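Long-range contacts in UTP-glucose-1-phosphate uridylyltransferase 2 (PDB 3GUE), which probably catalyses the reversible formation of UDP-glucose and diphosphate from UTP and glucose 1-phosphate: residues A77-N83 against V126-N132; R213-N219 against N304-L310. One frame throughout, in Å; residues are numbered along the deposited sequence.

Both interactions are buried strand pairings in the same mixed sheet, and its neighbouring strands 77-83 and 214-219 join them. Backbone bonds between Val-78, Leu-80 and Phe-216 and between Leu-82 and Ser-218 link the two, and Lys-81 NZ probably bonds Ser-218 OG. Interaction 1 is parallel and mostly aliphatic. Interaction 2 is antiparallel and sets Phe-216 on Trp-307. Both end in an asparagine pair, Asn-83 with Asn-132 and Asn-219 with Asn-304. In each, the C-terminal end of the first strand meets UDP-glucose. Leu-82, Asn-83 and Met-131 lie by the uridine part in interaction 1, whereas in interaction 2 Asn-219 bonds the glucose ring oxygen and Asn-304 packs on the sugar.

Interaction 1: A77-N83 against V126-N132; sequences AVVLKLN and VPFMLMN. With UPG (uridine-5'-diphosphate-glucose), chain C.
Val-126 and Pro-127 lead into the pairing by touching the first strand. Val-126 CG2 and Pro-127 CD both rest on the carbonyl oxygen of Ala-77. The proline ring then meets Val-78 CG2, and the two side chains cross at about a right angle. Pro-127 O accepts the N-H of Val-79 at 2.9 Å. With CG of Phe-128 anti to the backbone N (chi1 177°), the ring turns its edge to Val-79, whose CG1 is 3.9 Å from CD1. Met-129 uses both its backbone N and its O: N donates to Val-79 O, and O accepts from Lys-81 N in a nearly straight bond (170°). Its CB takes Leu-80 CD1 at 3.6 Å, and its bent end brings CE to Val-78 CG1. Leu-130 CD2 packs on Lys-81 CB. Met-131 N bonds to Lys-81 O at 3.1 Å. Its CE touches both Leu-82 CD2 (3.9 Å) and the uracil O2 of UDP-glucose (3.6 Å). Asn-132 OD1 accepts Asn-83 ND2 at 2.7 Å. The donor sits above the acceptor's carbonyl plane, and the amides are 72° apart. Thr-140 is a second partner of Asn-83 ND2.

These parallel strands belong to the central sheet of a GT-A-type nucleotidyltransferase. Helix 107-122 connects them as a beta-alpha-beta crossover and covers Lys-81 and Phe-128. Helix 154-158 touches Phe-128, Leu-130 and Asn-132, while strand 214-219 flanks 77-83.

Interaction 2: R213-N219 against N304-L310; sequences RYMFISN and NNIWINL. With UPG (uridine-5'-diphosphate-glucose), chain C.
Asn-219 and Asn-304 meet beside the glucose of UDP-glucose. Asn-304 ND2 donates to Asn-219 OD1 at 2.9 Å, and the acceptor lies in the donor's amide plane. Asn-219 ND2 gives its own N-H to the glucose ring oxygen O5', also at 2.9 Å. The Asn-304 amide carbon CG packs against glucose C2' at 3.5 Å. One water ties the backbone N of Asn-219 to Asn-305 OD1, while Glu-245 and the carbonyl of Arg-371 hold Asn-305 ND2.

Behind the sugar the strands run antiparallel. Met-215 with Ile-308 and Ile-217 with Ile-306 are hydrogen-bonded pairs; Tyr-214 with Asn-309 and Phe-216 with Trp-307 are non-hydrogen-bonded. Strand 300-309 thus joins the parallel half of the GT-A-type sheet in reverse.

On one face Phe-216 CB sits squarely over the six-membered ring of Trp-307, 3.8 Å from its centroid. CG anti to the backbone N (chi1 178°) carries the phenyl on toward the indole nitrogen, with CD1 3.4 Å from NE1. On the other face Met-215 CB meets Ile-308 CG1 and Leu-310 CD2.

Leu-310 N bonds to Arg-213 O at 2.7 Å as helix 310-319 begins. Asn-309 is its N-cap, with OD1 accepting Glu-312 N. Helix 229-237 covers Tyr-214 and Trp-307.

Interaction 1: A77-N83 against V126-N132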
loop_
_atom_site.group_PDB
_atom_site.type_symbol
_atom_site.label_atom_id
_atom_site.label_comp_id
_atom_site.label_asym_id
_atom_site.label_seq_id
_atom_site.Cartn_x
_atom_site.Cartn_y
_atom_site.Cartn_z
ATOM N N ALA A 77 -10.006 -1.295 20.264
ATOM C CA ALA A 77 -9.254 -1.294 19.017
ATOM C C ALA A 77 -9.607 -2.476 18.073
ATOM O O ALA A 77 -10.040 -3.530 18.513
ATOM C CB ALA A 77 -7.777 -1.219 19.314
ATOM N N VAL A 78 -9.452 -2.251 16.772
ATOM C CA VAL A 78 -9.860 -3.184 15.717
ATOM C C VAL A 78 -8.763 -3.078 14.652
ATOM O O VAL A 78 -8.201 -2.018 14.433
ATOM C CB VAL A 78 -11.243 -2.788 15.094
ATOM C CG1 VAL A 78 -11.507 -3.498 13.784
ATOM C CG2 VAL A 78 -12.423 -3.081 16.076
ATOM N N VAL A 79 -8.445 -4.190 14.019
ATOM C CA VAL A 79 -7.392 -4.205 12.997
ATOM C C VAL A 79 -8.016 -4.433 11.639
ATOM O O VAL A 79 -8.912 -5.262 11.484
ATOM C CB VAL A 79 -6.272 -5.240 13.303
ATOM C CG1 VAL A 79 -5.204 -5.262 12.173
ATOM C CG2 VAL A 79 -5.609 -4.917 14.633
ATOM N N LEU A 80 -7.557 -3.643 10.672
ATOM C CA LEU A 80 -7.891 -3.848 9.265
ATOM C C LEU A 80 -6.603 -3.918 8.466
ATOM O O LEU A 80 -5.721 -3.048 8.595
ATOM C CB LEU A 80 -8.773 -2.707 8.733
ATOM C CG LEU A 80 -9.283 -2.655 7.277
ATOM C CD1 LEU A 80 -9.997 -3.871 6.846
ATOM C CD2 LEU A 80 -10.197 -1.451 7.098
ATOM N N LYS A 81 -6.488 -4.963 7.654
ATOM C CA LYS A 81 -5.384 -5.056 6.682
ATOM C C LYS A 81 -5.970 -4.843 5.291
ATOM O O LYS A 81 -6.939 -5.521 4.921
ATOM C CB LYS A 81 -4.717 -6.443 6.803
ATOM C CG LYS A 81 -3.358 -6.460 7.546
ATOM C CD LYS A 81 -2.249 -5.884 6.646
ATOM C CE LYS A 81 -0.841 -6.355 7.043
ATOM N NZ LYS A 81 -0.099 -5.317 7.847
ATOM N N LEU A 82 -5.432 -3.874 4.546
ATOM C CA LEU A 82 -5.850 -3.611 3.167
ATOM C C LEU A 82 -5.436 -4.815 2.279
ATOM O O LEU A 82 -4.317 -5.323 2.380
ATOM C CB LEU A 82 -5.229 -2.306 2.649
ATOM C CG LEU A 82 -5.480 -1.023 3.469
ATOM C CD1 LEU A 82 -4.756 0.212 2.885
ATOM C CD2 LEU A 82 -6.995 -0.734 3.690
ATOM N N ASN A 83 -6.329 -5.237 1.392
ATOM C CA ASN A 83 -6.103 -6.451 0.586
ATOM C C ASN A 83 -6.831 -6.403 -0.771
ATOM O O ASN A 83 -7.133 -7.441 -1.358
ATOM C CB ASN A 83 -6.544 -7.672 1.417
ATOM C CG ASN A 83 -6.075 -8.997 0.829
ATOM O OD1 ASN A 83 -4.902 -9.163 0.465
ATOM N ND2 ASN A 83 -6.996 -9.919 0.686
ATOM N N VAL A 126 -8.860 -9.408 19.661
ATOM C CA VAL A 126 -8.974 -8.159 18.881
ATOM C C VAL A 126 -9.613 -8.436 17.517
ATOM O O VAL A 126 -9.163 -9.345 16.799
ATOM C CB VAL A 126 -7.581 -7.454 18.720
ATOM C CG1 VAL A 126 -6.611 -8.353 17.960
ATOM C CG2 VAL A 126 -7.697 -6.076 18.032
ATOM N N PRO A 127 -10.676 -7.683 17.163
ATOM C CA PRO A 127 -11.307 -7.857 15.865
ATOM C C PRO A 127 -10.347 -7.617 14.704
ATOM O O PRO A 127 -9.410 -6.801 14.796
ATOM C CB PRO A 127 -12.464 -6.837 15.896
ATOM C CG PRO A 127 -12.769 -6.692 17.325
ATOM C CD PRO A 127 -11.402 -6.680 17.961
ATOM N N PHE A 128 -10.538 -8.386 13.632
ATOM C CA PHE A 128 -9.660 -8.348 12.470
ATOM C C PHE A 128 -10.461 -8.435 11.187
ATOM O O PHE A 128 -11.374 -9.255 11.087
ATOM C CB PHE A 128 -8.682 -9.520 12.499
ATOM C CG PHE A 128 -7.772 -9.607 11.278
ATOM C CD1 PHE A 128 -6.684 -8.736 11.123
ATOM C CD2 PHE A 128 -7.983 -10.585 10.304
ATOM C CE1 PHE A 128 -5.843 -8.828 10.000
ATOM C CE2 PHE A 128 -7.115 -10.697 9.164
ATOM C CZ PHE A 128 -6.060 -9.828 9.024
ATOM N N MET A 129 -10.062 -7.630 10.201
ATOM C CA MET A 129 -10.772 -7.511 8.931
ATOM C C MET A 129 -9.746 -7.378 7.812
ATOM O O MET A 129 -8.620 -6.946 8.036
ATOM C CB MET A 129 -11.701 -6.286 8.937
ATOM C CG MET A 129 -12.981 -6.426 9.777
ATOM S SD MET A 129 -14.171 -5.056 9.594
ATOM C CE MET A 129 -13.265 -3.747 10.380
ATOM N N LEU A 130 -10.152 -7.770 6.622
ATOM C CA LEU A 130 -9.338 -7.655 5.430
ATOM C C LEU A 130 -10.265 -6.975 4.421
ATOM O O LEU A 130 -11.401 -7.414 4.181
ATOM C CB LEU A 130 -8.898 -9.057 4.953
ATOM C CG LEU A 130 -7.757 -9.838 5.632
ATOM C CD1 LEU A 130 -7.991 -11.313 5.390
ATOM C CD2 LEU A 130 -6.355 -9.456 5.087
ATOM N N MET A 131 -9.810 -5.854 3.884
ATOM C CA MET A 131 -10.558 -5.196 2.843
ATOM C C MET A 131 -10.187 -5.819 1.509
ATOM O O MET A 131 -9.067 -5.628 0.991
ATOM C CB MET A 131 -10.309 -3.696 2.829
ATOM C CG MET A 131 -11.255 -2.941 1.882
ATOM S SD MET A 131 -11.191 -1.168 2.086
ATOM C CE MET A 131 -9.800 -0.706 1.014
ATOM N N ASN A 132 -11.163 -6.525 0.945
ATOM C CA ASN A 132 -10.990 -7.224 -0.322
ATOM C C ASN A 132 -11.731 -6.512 -1.443
ATOM O O ASN A 132 -12.597 -5.716 -1.177
ATOM C CB ASN A 132 -11.401 -8.697 -0.174
ATOM C CG ASN A 132 -10.604 -9.431 0.941
ATOM O OD1 ASN A 132 -9.474 -9.093 1.218
ATOM N ND2 ASN A 132 -11.214 -10.409 1.572
HETATM N N1 UPG C . -5.477 -1.557 -1.978
HETATM C C2 UPG C . -6.834 -1.780 -1.669
HETATM N N3 UPG C . -7.776 -1.213 -2.508
HETATM C C4 UPG C . -7.449 -0.454 -3.606
HETATM C C5 UPG C . -6.104 -0.210 -3.909
HETATM C C6 UPG C . -5.109 -0.752 -3.102
HETATM O O2 UPG C . -7.237 -2.469 -0.720
HETATM O O4 UPG C . -8.379 -0.011 -4.294
HETATM C C1C UPG C . -4.414 -2.143 -1.099
HETATM C C2C UPG C . -3.231 -2.898 -1.714
HETATM O O2C UPG C . -3.592 -4.253 -2.016
HETATM C C3C UPG C . -2.250 -2.844 -0.545
HETATM C C4C UPG C . -2.481 -1.447 0.010
HETATM O O4C UPG C . -3.803 -1.029 -0.425
HETATM O O3C UPG C . -2.655 -3.788 0.445
HETATM C C5C UPG C . -1.450 -0.420 -0.562
HETATM O O5C UPG C . -1.599 -0.169 -1.934
HETATM P PA UPG C . -0.312 -0.015 -2.895
HETATM O O1A UPG C . 0.564 -1.171 -2.551
HETATM O O2A UPG C . -0.698 0.209 -4.293
HETATM O O3A UPG C . 0.401 1.336 -2.280
HETATM P PB UPG C . 0.139 2.880 -2.722
HETATM O O1B UPG C . -1.310 3.133 -2.663
HETATM O O2B UPG C . 0.903 3.222 -3.962
HETATM O O3B UPG C . 0.945 3.606 -1.539
HETATM C "C1'" UPG C . 0.452 3.471 -0.156
HETATM C "C2'" UPG C . 0.136 4.857 0.389
HETATM C "C3'" UPG C . 1.407 5.691 0.292
HETATM C "C4'" UPG C . 2.504 5.028 1.140
HETATM C "C5'" UPG C . 2.744 3.572 0.665
HETATM C "C6'" UPG C . 3.574 2.817 1.670
HETATM O "O2'" UPG C . -0.912 5.490 -0.368
HETATM O "O3'" UPG C . 1.122 7.019 0.696
HETATM O "O4'" UPG C . 3.713 5.766 1.060
HETATM O "O5'" UPG C . 1.511 2.808 0.563
HETATM O "O6'" UPG C . 4.095 1.636 1.057
#

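Interaction 2: R213-N219 against N304-L310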
loop_
_atom_site.group_PDB
_atom_site.type_symbol
_atom_site.label_atom_id
_atom_site.label_comp_id
_atom_site.label_asym_id
_atom_site.label_seq_id
_atom_site.Cartn_x
_atom_site.Cartn_y
_atom_site.Cartn_z
ATOM N N ARG A 213 -13.894 1.965 19.126
ATOM C CA ARG A 213 -13.735 3.380 18.813
ATOM C C ARG A 213 -12.492 3.664 17.969
ATOM O O ARG A 213 -12.331 4.773 17.483
ATOM C CB ARG A 213 -13.621 4.219 20.105
ATOM C CG ARG A 213 -14.877 4.344 20.939
ATOM C CD ARG A 213 -15.980 5.133 20.188
ATOM N NE ARG A 213 -17.209 5.189 20.992
ATOM C CZ ARG A 213 -18.195 4.301 20.922
ATOM N NH1 ARG A 213 -18.110 3.282 20.094
ATOM N NH2 ARG A 213 -19.272 4.428 21.677
ATOM N N TYR A 214 -11.591 2.690 17.846
ATOM C CA TYR A 214 -10.324 2.893 17.141
ATOM C C TYR A 214 -10.008 1.768 16.173
ATOM O O TYR A 214 -10.264 0.578 16.458
ATOM C CB TYR A 214 -9.180 3.056 18.149
ATOM C CG TYR A 214 -9.261 4.339 18.931
ATOM C CD1 TYR A 214 -8.862 5.537 18.366
ATOM C CD2 TYR A 214 -9.778 4.362 20.236
ATOM C CE1 TYR A 214 -8.931 6.761 19.101
ATOM C CE2 TYR A 214 -9.858 5.561 20.955
ATOM C CZ TYR A 214 -9.420 6.752 20.387
ATOM O OH TYR A 214 -9.516 7.953 21.099
ATOM N N MET A 215 -9.438 2.148 15.037
ATOM C CA MET A 215 -9.060 1.199 14.027
ATOM C C MET A 215 -7.635 1.443 13.567
ATOM O O MET A 215 -7.293 2.540 13.165
ATOM C CB MET A 215 -10.002 1.264 12.823
ATOM C CG MET A 215 -9.553 0.393 11.668
ATOM S SD MET A 215 -10.811 0.315 10.382
ATOM C CE MET A 215 -12.125 -0.547 11.239
ATOM N N PHE A 216 -6.832 0.387 13.623
ATOM C CA PHE A 216 -5.510 0.380 13.026
ATOM C C PHE A 216 -5.528 -0.272 11.632
ATOM O O PHE A 216 -5.897 -1.456 11.472
ATOM C CB PHE A 216 -4.489 -0.276 13.977
ATOM C CG PHE A 216 -3.091 -0.357 13.396
ATOM C CD1 PHE A 216 -2.357 0.801 13.169
ATOM C CD2 PHE A 216 -2.523 -1.588 13.089
ATOM C CE1 PHE A 216 -1.097 0.756 12.616
ATOM C CE2 PHE A 216 -1.217 -1.660 12.527
ATOM C CZ PHE A 216 -0.517 -0.486 12.299
ATOM N N ILE A 217 -5.121 0.517 10.637
ATOM C CA ILE A 217 -5.095 0.112 9.227
ATOM C C ILE A 217 -3.668 0.162 8.701
ATOM O O ILE A 217 -2.930 1.110 8.975
ATOM C CB ILE A 217 -5.945 1.059 8.332
ATOM C CG1 ILE A 217 -7.210 1.542 9.050
ATOM C CG2 ILE A 217 -6.273 0.403 6.945
ATOM C CD1 ILE A 217 -7.882 2.697 8.310
ATOM N N SER A 218 -3.295 -0.865 7.943
ATOM C CA SER A 218 -2.004 -0.958 7.255
ATOM C C SER A 218 -2.100 -1.759 5.945
ATOM O O SER A 218 -3.058 -2.514 5.729
ATOM C CB SER A 218 -0.966 -1.616 8.180
ATOM O OG SER A 218 -1.327 -2.960 8.473
ATOM N N ASN A 219 -1.099 -1.567 5.090
ATOM C CA ASN A 219 -0.961 -2.227 3.824
ATOM C C ASN A 219 -0.828 -3.730 3.967
ATOM O O ASN A 219 -0.100 -4.213 4.835
ATOM C CB ASN A 219 0.265 -1.655 3.082
ATOM C CG ASN A 219 0.016 -0.270 2.491
ATOM O OD1 ASN A 219 -1.123 0.211 2.427
ATOM N ND2 ASN A 219 1.091 0.364 2.023
ATOM N N ASN A 304 1.536 4.256 5.505
ATOM C CA ASN A 304 0.115 3.824 5.378
ATOM C C ASN A 304 -0.366 3.001 6.612
ATOM O O ASN A 304 -1.438 2.409 6.594
ATOM C CB ASN A 304 -0.195 3.152 4.005
ATOM C CG ASN A 304 -1.489 3.734 3.323
ATOM O OD1 ASN A 304 -1.886 4.873 3.602
ATOM N ND2 ASN A 304 -2.142 2.940 2.459
ATOM N N ASN A 305 0.466 2.957 7.659
ATOM C CA ASN A 305 0.039 2.544 8.995
ATOM C C ASN A 305 -0.747 3.749 9.545
ATOM O O ASN A 305 -0.136 4.742 10.002
ATOM C CB ASN A 305 1.239 2.282 9.938
ATOM C CG ASN A 305 2.200 1.159 9.449
ATOM O OD1 ASN A 305 1.870 0.320 8.610
ATOM N ND2 ASN A 305 3.400 1.158 10.009
ATOM N N ILE A 306 -2.074 3.662 9.509
ATOM C CA ILE A 306 -2.951 4.774 9.929
ATOM C C ILE A 306 -3.950 4.352 11.008
ATOM O O ILE A 306 -4.669 3.377 10.844
ATOM C CB ILE A 306 -3.789 5.346 8.738
ATOM C CG1 ILE A 306 -2.940 5.621 7.484
ATOM C CG2 ILE A 306 -4.586 6.551 9.171
ATOM C CD1 ILE A 306 -1.878 6.648 7.689
ATOM N N TRP A 307 -4.010 5.145 12.075
ATOM C CA TRP A 307 -5.012 5.014 13.143
ATOM C C TRP A 307 -6.164 5.978 12.927
ATOM O O TRP A 307 -5.971 7.199 12.789
ATOM C CB TRP A 307 -4.411 5.347 14.492
ATOM C CG TRP A 307 -3.524 4.281 15.104
ATOM C CD1 TRP A 307 -2.177 4.141 14.949
ATOM C CD2 TRP A 307 -3.935 3.240 16.002
ATOM N NE1 TRP A 307 -1.726 3.076 15.676
ATOM C CE2 TRP A 307 -2.782 2.494 16.329
ATOM C CE3 TRP A 307 -5.169 2.850 16.535
ATOM C CZ2 TRP A 307 -2.821 1.371 17.167
ATOM C CZ3 TRP A 307 -5.210 1.728 17.390
ATOM C CH2 TRP A 307 -4.032 1.012 17.700
ATOM N N ILE A 308 -7.369 5.438 12.983
ATOM C CA ILE A 308 -8.535 6.292 12.944
ATOM C C ILE A 308 -9.415 6.098 14.183
ATOM O O ILE A 308 -9.502 5.002 14.752
ATOM C CB ILE A 308 -9.327 6.166 11.600
ATOM C CG1 ILE A 308 -9.859 4.751 11.396
ATOM C CG2 ILE A 308 -8.452 6.659 10.350
ATOM C CD1 ILE A 308 -10.889 4.644 10.221
ATOM N N ASN A 309 -9.992 7.201 14.628
ATOM C CA ASN A 309 -11.053 7.183 15.612
ATOM C C ASN A 309 -12.369 7.014 14.839
ATOM O O ASN A 309 -12.719 7.829 13.955
ATOM C CB ASN A 309 -11.041 8.465 16.474
ATOM C CG ASN A 309 -12.150 8.477 17.552
ATOM O OD1 ASN A 309 -13.319 8.410 17.240
ATOM N ND2 ASN A 309 -11.763 8.531 18.805
ATOM N N LEU A 310 -13.074 5.942 15.183
ATOM C CA LEU A 310 -14.230 5.476 14.445
ATOM C C LEU A 310 -15.466 6.372 14.659
ATOM O O LEU A 310 -16.227 6.600 13.731
ATOM C CB LEU A 310 -14.506 4.013 14.808
ATOM C CG LEU A 310 -13.445 2.988 14.391
ATOM C CD1 LEU A 310 -13.856 1.607 14.872
ATOM C CD2 LEU A 310 -13.284 3.003 12.865
HETATM N N1 UPG C . -5.477 -1.557 -1.978
HETATM C C2 UPG C . -6.834 -1.780 -1.669
HETATM N N3 UPG C . -7.776 -1.213 -2.508
HETATM C C4 UPG C . -7.449 -0.454 -3.606
HETATM C C5 UPG C . -6.104 -0.210 -3.909
HETATM C C6 UPG C . -5.109 -0.752 -3.102
HETATM O O2 UPG C . -7.237 -2.469 -0.720
HETATM O O4 UPG C . -8.379 -0.011 -4.294
HETATM C C1C UPG C . -4.414 -2.143 -1.099
HETATM C C2C UPG C . -3.231 -2.898 -1.714
HETATM O O2C UPG C . -3.592 -4.253 -2.016
HETATM C C3C UPG C . -2.250 -2.844 -0.545
HETATM C C4C UPG C . -2.481 -1.447 0.010
HETATM O O4C UPG C . -3.803 -1.029 -0.425
HETATM O O3C UPG C . -2.655 -3.788 0.445
HETATM C C5C UPG C . -1.450 -0.420 -0.562
HETATM O O5C UPG C . -1.599 -0.169 -1.934
HETATM P PA UPG C . -0.312 -0.015 -2.895
HETATM O O1A UPG C . 0.564 -1.171 -2.551
HETATM O O2A UPG C . -0.698 0.209 -4.293
HETATM O O3A UPG C . 0.401 1.336 -2.280
HETATM P PB UPG C . 0.139 2.880 -2.722
HETATM O O1B UPG C . -1.310 3.133 -2.663
HETATM O O2B UPG C . 0.903 3.222 -3.962
HETATM O O3B UPG C . 0.945 3.606 -1.539
HETATM C "C1'" UPG C . 0.452 3.471 -0.156
HETATM C "C2'" UPG C . 0.136 4.857 0.389
HETATM C "C3'" UPG C . 1.407 5.691 0.292
HETATM C "C4'" UPG C . 2.504 5.028 1.140
HETATM C "C5'" UPG C . 2.744 3.572 0.665
HETATM C "C6'" UPG C . 3.574 2.817 1.670
HETATM O "O2'" UPG C . -0.912 5.490 -0.368
HETATM O "O3'" UPG C . 1.122 7.019 0.696
HETATM O "O4'" UPG C . 3.713 5.766 1.060
HETATM O "O5'" UPG C . 1.511 2.808 0.563
HETATM O "O6'" UPG C . 4.095 1.636 1.057
HETATM O O HOH W 1 0.995 -0.095 5.819
#